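Local atomic coordinates of endo-arabinase (Bacteroides thetaiotaomicron, PDB entry 5C0P), a protein that probably hydrolyses O-glycosidic bonds in the breakdown of L-arabinan, as a magnesium-binding member of glycosyl hydrolase family 43. Residues A[30-44]-A[82-94]. Sequence-based numbering, arbitrary orientation.
Sequences FILVDKKTSMYYLHF and APDVYEYEGRYYL. With MG (magnesium ion), chain C.
Two neighbouring blades of the five-bladed beta-propeller expected of family 43 glycoside hydrolases pack here, beside the magnesium site, through hairpin 30-44 and the innermost strand pair of the next blade, 82-94. Strands 30-34 and 82-88 run nearly parallel; their axes lie 6.7 Å apart, and mainly side chains fill the interface, with no direct backbone bond between the segments. Phe-30, its CG anti to the backbone N (chi1 -175°), reaches over to Asp-84, whose CB lies above one ring face, 3.9 Å from the centroid. The same ring turns its edge to the face of Tyr-86, with planes at 69° and Phe-30 CZ 3.5 Å from Tyr-86 CE1. Asp-84 OD1 binds magnesium at 2.1 Å; four waters and His-261 complete the six ligands. Further along, Val-85 divides its branches: CG2 sits over the His-43 ring face, 3.4 Å from His-43 CD2, while CG1 meets Leu-32 CD2. His-43 ND1 is hydrogen-bonded to Ser-67 OG and NE2 to the Pro-115 carbonyl, fixing the ring's rotation. At the hairpin end, Tyr-92 OH donates to Asp-34 OD1 at 2.6 Å, on the syn side but tilted out of the carboxylate plane, which stands 75° from the ring. Replacing Asp-34 by alanine is likely to leave the Tyr-92 hydroxyl without this acceptor and loop 35-38 less firmly held. Asp-34 OD2 accepts from Thr-37 N, an Asx motif, and also from Thr-37 OG1 on its anti lone pair.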
loop_
_atom_site.group_PDB
_atom_site.type_symbol
_atom_site.label_atom_id
_atom_site.label_comp_id
_atom_site.label_asym_id
_atom_site.label_seq_id
_atom_site.Cartn_x
_atom_site.Cartn_y
_atom_site.Cartn_z
ATOM N N PHE A 30 -1.711 1.144 -6.813
ATOM C CA PHE A 30 -0.809 2.193 -6.364
ATOM C C PHE A 30 -0.321 2.940 -7.600
ATOM O O PHE A 30 0.207 2.332 -8.527
ATOM C CB PHE A 30 0.375 1.560 -5.631
ATOM C CG PHE A 30 1.325 2.557 -5.022
ATOM C CD1 PHE A 30 2.240 3.240 -5.820
ATOM C CD2 PHE A 30 1.319 2.806 -3.658
ATOM C CE1 PHE A 30 3.122 4.158 -5.274
ATOM C CE2 PHE A 30 2.206 3.722 -3.098
ATOM C CZ PHE A 30 3.106 4.401 -3.908
ATOM N N ILE A 31 -0.490 4.260 -7.610
ATOM C CA ILE A 31 -0.061 5.074 -8.749
ATOM C C ILE A 31 1.274 5.747 -8.450
ATOM O O ILE A 31 1.380 6.555 -7.514
ATOM C CB ILE A 31 -1.084 6.181 -9.054
ATOM C CG1 ILE A 31 -2.470 5.590 -9.337
ATOM C CG2 ILE A 31 -0.584 7.053 -10.222
ATOM C CD1 ILE A 31 -2.486 4.606 -10.510
ATOM N N LEU A 32 2.294 5.401 -9.230
ATOM C CA LEU A 32 3.575 6.097 -9.174
ATOM C C LEU A 32 3.521 7.296 -10.117
ATOM O O LEU A 32 3.336 7.126 -11.324
ATOM C CB LEU A 32 4.707 5.161 -9.593
ATOM C CG LEU A 32 6.075 5.818 -9.825
ATOM C CD1 LEU A 32 6.660 6.401 -8.530
ATOM C CD2 LEU A 32 7.024 4.805 -10.428
ATOM N N VAL A 33 3.654 8.502 -9.567
ATOM C CA VAL A 33 3.780 9.716 -10.377
ATOM C C VAL A 33 5.261 9.992 -10.562
ATOM O O VAL A 33 5.951 10.379 -9.615
ATOM C CB VAL A 33 3.118 10.923 -9.688
ATOM C CG1 VAL A 33 3.161 12.153 -10.597
ATOM C CG2 VAL A 33 1.694 10.600 -9.312
ATOM N N ASP A 34 5.762 9.773 -11.774
ATOM C CA ASP A 34 7.189 9.929 -12.011
ATOM C C ASP A 34 7.465 11.204 -12.787
ATOM O O ASP A 34 7.211 11.275 -13.992
ATOM C CB ASP A 34 7.741 8.743 -12.792
ATOM C CG ASP A 34 9.232 8.805 -12.928
ATOM O OD1 ASP A 34 9.909 9.003 -11.891
ATOM O OD2 ASP A 34 9.726 8.700 -14.075
ATOM N N LYS A 35 7.997 12.217 -12.111
ATOM C CA LYS A 35 8.313 13.463 -12.796
ATOM C C LYS A 35 9.415 13.266 -13.834
ATOM O O LYS A 35 9.384 13.888 -14.900
ATOM C CB LYS A 35 8.721 14.538 -11.789
ATOM C CG LYS A 35 7.652 14.862 -10.773
ATOM C CD LYS A 35 6.534 15.673 -11.389
ATOM N N LYS A 36 10.369 12.392 -13.530
ATOM C CA LYS A 36 11.543 12.213 -14.386
ATOM C C LYS A 36 11.164 11.855 -15.822
ATOM O O LYS A 36 11.620 12.504 -16.774
ATOM C CB LYS A 36 12.472 11.146 -13.801
ATOM C CG LYS A 36 13.714 10.867 -14.636
ATOM C CD LYS A 36 14.559 9.772 -13.987
ATOM C CE LYS A 36 15.876 9.576 -14.724
ATOM N NZ LYS A 36 16.788 8.657 -13.987
ATOM N N THR A 37 10.309 10.847 -15.969
ATOM C CA THR A 37 9.850 10.413 -17.288
ATOM C C THR A 37 8.514 11.053 -17.648
ATOM O O THR A 37 7.993 10.846 -18.750
ATOM C CB THR A 37 9.719 8.880 -17.374
ATOM O OG1 THR A 37 8.742 8.414 -16.425
ATOM C CG2 THR A 37 11.075 8.222 -17.092
ATOM N N SER A 38 7.972 11.829 -16.709
ATOM C CA SER A 38 6.714 12.554 -16.918
ATOM C C SER A 38 5.570 11.611 -17.290
ATOM O O SER A 38 4.849 11.834 -18.274
ATOM C CB SER A 38 6.889 13.653 -17.972
ATOM O OG SER A 38 5.801 14.558 -17.925
HETATM N N MSE A 39 5.427 10.548 -16.503
HETATM C CA MSE A 39 4.431 9.506 -16.737
HETATM C C MSE A 39 3.919 8.972 -15.418
HETATM O O MSE A 39 4.595 9.076 -14.389
HETATM C CB MSE A 39 5.048 8.331 -17.514
HETATM C CG MSE A 39 5.364 8.596 -18.981
HETATM SE SE MSE A 39 3.732 8.568 -20.065
HETATM C CE MSE A 39 4.582 8.789 -21.793
ATOM N N TYR A 40 2.732 8.377 -15.460
ATOM C CA TYR A 40 2.171 7.639 -14.338
ATOM C C TYR A 40 2.382 6.147 -14.591
ATOM O O TYR A 40 2.260 5.676 -15.727
ATOM C CB TYR A 40 0.671 7.883 -14.242
ATOM C CG TYR A 40 0.256 9.324 -14.055
ATOM C CD1 TYR A 40 0.215 9.895 -12.795
ATOM C CD2 TYR A 40 -0.140 10.099 -15.145
ATOM C CE1 TYR A 40 -0.189 11.206 -12.616
ATOM C CE2 TYR A 40 -0.545 11.414 -14.977
ATOM C CZ TYR A 40 -0.565 11.956 -13.706
ATOM O OH TYR A 40 -0.968 13.254 -13.518
ATOM N N TYR A 41 2.699 5.405 -13.533
ATOM C CA TYR A 41 2.921 3.966 -13.654
ATOM C C TYR A 41 2.050 3.219 -12.667
ATOM O O TYR A 41 1.978 3.583 -11.493
ATOM C CB TYR A 41 4.391 3.602 -13.423
ATOM C CG TYR A 41 5.324 4.239 -14.419
ATOM C CD1 TYR A 41 5.719 5.570 -14.280
ATOM C CD2 TYR A 41 5.806 3.523 -15.507
ATOM C CE1 TYR A 41 6.560 6.164 -15.204
ATOM C CE2 TYR A 41 6.646 4.104 -16.436
ATOM C CZ TYR A 41 7.023 5.424 -16.280
ATOM O OH TYR A 41 7.860 5.986 -17.214
ATOM N N LEU A 42 1.431 2.146 -13.146
ATOM C CA LEU A 42 0.615 1.277 -12.308
ATOM C C LEU A 42 1.168 -0.139 -12.404
ATOM O O LEU A 42 0.969 -0.839 -13.411
ATOM C CB LEU A 42 -0.844 1.335 -12.767
ATOM C CG LEU A 42 -1.907 0.463 -12.089
ATOM C CD1 LEU A 42 -1.798 0.533 -10.578
ATOM C CD2 LEU A 42 -3.300 0.908 -12.532
ATOM N N HIS A 43 1.900 -0.532 -11.361
ATOM C CA HIS A 43 2.418 -1.885 -11.230
ATOM C C HIS A 43 1.379 -2.709 -10.486
ATOM O O HIS A 43 0.818 -2.244 -9.496
ATOM C CB HIS A 43 3.712 -1.862 -10.420
ATOM C CG HIS A 43 4.831 -1.131 -11.089
ATOM N ND1 HIS A 43 5.870 -1.786 -11.711
ATOM C CD2 HIS A 43 5.091 0.190 -11.208
ATOM C CE1 HIS A 43 6.719 -0.897 -12.198
ATOM N NE2 HIS A 43 6.267 0.316 -11.905
ATOM N N PHE A 44 1.130 -3.932 -10.940
ATOM C CA PHE A 44 0.088 -4.738 -10.313
ATOM C C PHE A 44 0.403 -6.228 -10.339
ATOM O O PHE A 44 1.192 -6.695 -11.166
ATOM C CB PHE A 44 -1.292 -4.435 -10.931
ATOM C CG PHE A 44 -1.397 -4.749 -12.410
ATOM C CD1 PHE A 44 -0.983 -3.829 -13.365
ATOM C CD2 PHE A 44 -1.947 -5.953 -12.837
ATOM C CE1 PHE A 44 -1.092 -4.118 -14.721
ATOM C CE2 PHE A 44 -2.063 -6.250 -14.190
ATOM C CZ PHE A 44 -1.639 -5.326 -15.132
ATOM N N ALA A 82 -0.118 -6.935 -3.866
ATOM C CA ALA A 82 -0.198 -5.501 -3.601
ATOM C C ALA A 82 1.111 -4.728 -3.729
ATOM O O ALA A 82 1.616 -4.171 -2.760
ATOM C CB ALA A 82 -0.834 -5.272 -2.222
ATOM N N PRO A 83 1.657 -4.662 -4.942
ATOM C CA PRO A 83 2.873 -3.866 -5.123
ATOM C C PRO A 83 2.639 -2.357 -4.935
ATOM O O PRO A 83 1.585 -1.821 -5.316
ATOM C CB PRO A 83 3.263 -4.172 -6.574
ATOM C CG PRO A 83 1.961 -4.587 -7.241
ATOM C CD PRO A 83 1.199 -5.312 -6.186
ATOM N N ASP A 84 3.633 -1.696 -4.337
ATOM C CA ASP A 84 3.754 -0.239 -4.315
ATOM C C ASP A 84 5.093 0.064 -4.972
ATOM O O ASP A 84 6.036 -0.730 -4.843
ATOM C CB ASP A 84 3.881 0.289 -2.884
ATOM C CG ASP A 84 2.596 0.219 -2.070
ATOM O OD1 ASP A 84 1.565 -0.330 -2.518
ATOM O OD2 ASP A 84 2.652 0.745 -0.935
ATOM N N VAL A 85 5.222 1.210 -5.638
ATOM C CA VAL A 85 6.527 1.607 -6.168
ATOM C C VAL A 85 6.828 3.053 -5.811
ATOM O O VAL A 85 6.003 3.943 -6.049
ATOM C CB VAL A 85 6.632 1.404 -7.712
ATOM C CG1 VAL A 85 7.986 1.886 -8.228
ATOM C CG2 VAL A 85 6.446 -0.062 -8.058
ATOM N N TYR A 86 8.012 3.276 -5.250
ATOM C CA TYR A 86 8.415 4.591 -4.785
ATOM C C TYR A 86 9.670 5.065 -5.482
ATOM O O TYR A 86 10.611 4.294 -5.673
ATOM C CB TYR A 86 8.697 4.550 -3.283
ATOM C CG TYR A 86 7.523 4.062 -2.481
ATOM C CD1 TYR A 86 6.542 4.948 -2.048
ATOM C CD2 TYR A 86 7.378 2.715 -2.172
ATOM C CE1 TYR A 86 5.454 4.512 -1.301
ATOM C CE2 TYR A 86 6.293 2.271 -1.434
ATOM C CZ TYR A 86 5.335 3.175 -1.009
ATOM O OH TYR A 86 4.248 2.737 -0.271
ATOM N N GLU A 87 9.704 6.348 -5.828
ATOM C CA GLU A 87 10.959 6.959 -6.235
ATOM C C GLU A 87 11.663 7.424 -4.969
ATOM O O GLU A 87 11.073 8.104 -4.125
ATOM C CB GLU A 87 10.719 8.149 -7.168
ATOM C CG GLU A 87 11.971 8.658 -7.898
ATOM C CD GLU A 87 12.861 9.569 -7.063
ATOM O OE1 GLU A 87 12.398 10.129 -6.045
ATOM O OE2 GLU A 87 14.040 9.740 -7.440
ATOM N N TYR A 88 12.932 7.069 -4.834
ATOM C CA TYR A 88 13.682 7.417 -3.635
ATOM C C TYR A 88 15.148 7.616 -3.965
ATOM O O TYR A 88 15.832 6.679 -4.381
ATOM C CB TYR A 88 13.497 6.323 -2.574
ATOM C CG TYR A 88 14.290 6.517 -1.298
ATOM C CD1 TYR A 88 13.829 7.349 -0.281
ATOM C CD2 TYR A 88 15.494 5.851 -1.097
ATOM C CE1 TYR A 88 14.546 7.513 0.895
ATOM C CE2 TYR A 88 16.211 6.010 0.067
ATOM C CZ TYR A 88 15.741 6.841 1.066
ATOM O OH TYR A 88 16.473 6.984 2.224
ATOM N N GLU A 89 15.621 8.848 -3.781
ATOM C CA GLU A 89 17.012 9.212 -4.041
ATOM C C GLU A 89 17.520 8.740 -5.408
ATOM O O GLU A 89 18.632 8.228 -5.529
ATOM C CB GLU A 89 17.914 8.719 -2.908
ATOM C CG GLU A 89 17.443 9.197 -1.539
ATOM C CD GLU A 89 18.530 9.138 -0.488
ATOM O OE1 GLU A 89 18.532 10.010 0.409
ATOM O OE2 GLU A 89 19.379 8.221 -0.552
ATOM N N GLY A 90 16.695 8.910 -6.434
ATOM C CA GLY A 90 17.149 8.681 -7.791
ATOM C C GLY A 90 16.915 7.287 -8.332
ATOM O O GLY A 90 17.167 7.030 -9.511
ATOM N N ARG A 91 16.440 6.382 -7.481
ATOM C CA ARG A 91 16.097 5.037 -7.937
ATOM C C ARG A 91 14.649 4.704 -7.594
ATOM O O ARG A 91 13.940 5.505 -6.975
ATOM C CB ARG A 91 17.060 3.990 -7.354
ATOM C CG ARG A 91 18.525 4.266 -7.675
ATOM C CD ARG A 91 19.401 3.062 -7.361
ATOM N NE ARG A 91 19.159 1.988 -8.324
ATOM C CZ ARG A 91 19.654 0.756 -8.229
ATOM N NH1 ARG A 91 20.420 0.420 -7.198
ATOM N NH2 ARG A 91 19.363 -0.144 -9.164
ATOM N N TYR A 92 14.203 3.521 -8.007
ATOM C CA TYR A 92 12.812 3.134 -7.811
ATOM C C TYR A 92 12.747 1.856 -7.015
ATOM O O TYR A 92 13.512 0.930 -7.269
ATOM C CB TYR A 92 12.108 2.989 -9.167
ATOM C CG TYR A 92 12.140 4.302 -9.901
ATOM C CD1 TYR A 92 13.239 4.664 -10.670
ATOM C CD2 TYR A 92 11.093 5.205 -9.775
ATOM C CE1 TYR A 92 13.286 5.884 -11.311
ATOM C CE2 TYR A 92 11.130 6.426 -10.417
ATOM C CZ TYR A 92 12.232 6.758 -11.176
ATOM O OH TYR A 92 12.274 7.974 -11.809
ATOM N N TYR A 93 11.834 1.816 -6.051
ATOM C CA TYR A 93 11.753 0.701 -5.105
ATOM C C TYR A 93 10.360 0.105 -5.083
ATOM O O TYR A 93 9.369 0.790 -4.819
ATOM C CB TYR A 93 12.163 1.143 -3.698
ATOM C CG TYR A 93 13.608 1.568 -3.625
ATOM C CD1 TYR A 93 13.994 2.851 -4.015
ATOM C CD2 TYR A 93 14.595 0.695 -3.185
ATOM C CE1 TYR A 93 15.325 3.249 -3.959
ATOM C CE2 TYR A 93 15.915 1.081 -3.131
ATOM C CZ TYR A 93 16.276 2.361 -3.517
ATOM O OH TYR A 93 17.591 2.765 -3.467
ATOM N N LEU A 94 10.309 -1.186 -5.365
ATOM C CA LEU A 94 9.080 -1.966 -5.367
ATOM C C LEU A 94 8.937 -2.662 -4.014
ATOM O O LEU A 94 9.848 -3.375 -3.572
ATOM C CB LEU A 94 9.168 -3.018 -6.484
ATOM C CG LEU A 94 8.127 -4.134 -6.548
ATOM C CD1 LEU A 94 6.784 -3.530 -6.926
ATOM C CD2 LEU A 94 8.535 -5.193 -7.564
HETATM MG MG MG C . -0.315 -0.820 -1.658
HETATM O O HOH W 1 -0.269 -1.227 -7.457
HETATM O O HOH W 2 16.848 9.108 -11.415
HETATM O O HOH W 3 2.550 -0.585 -7.483
HETATM O O HOH W 4 0.629 -2.543 -0.861
HETATM O O HOH W 5 -0.642 -1.631 -3.574
HETATM O O HOH W 6 0.294 0.127 0.115
HETATM O O HOH W 7 -1.248 1.039 -2.061
#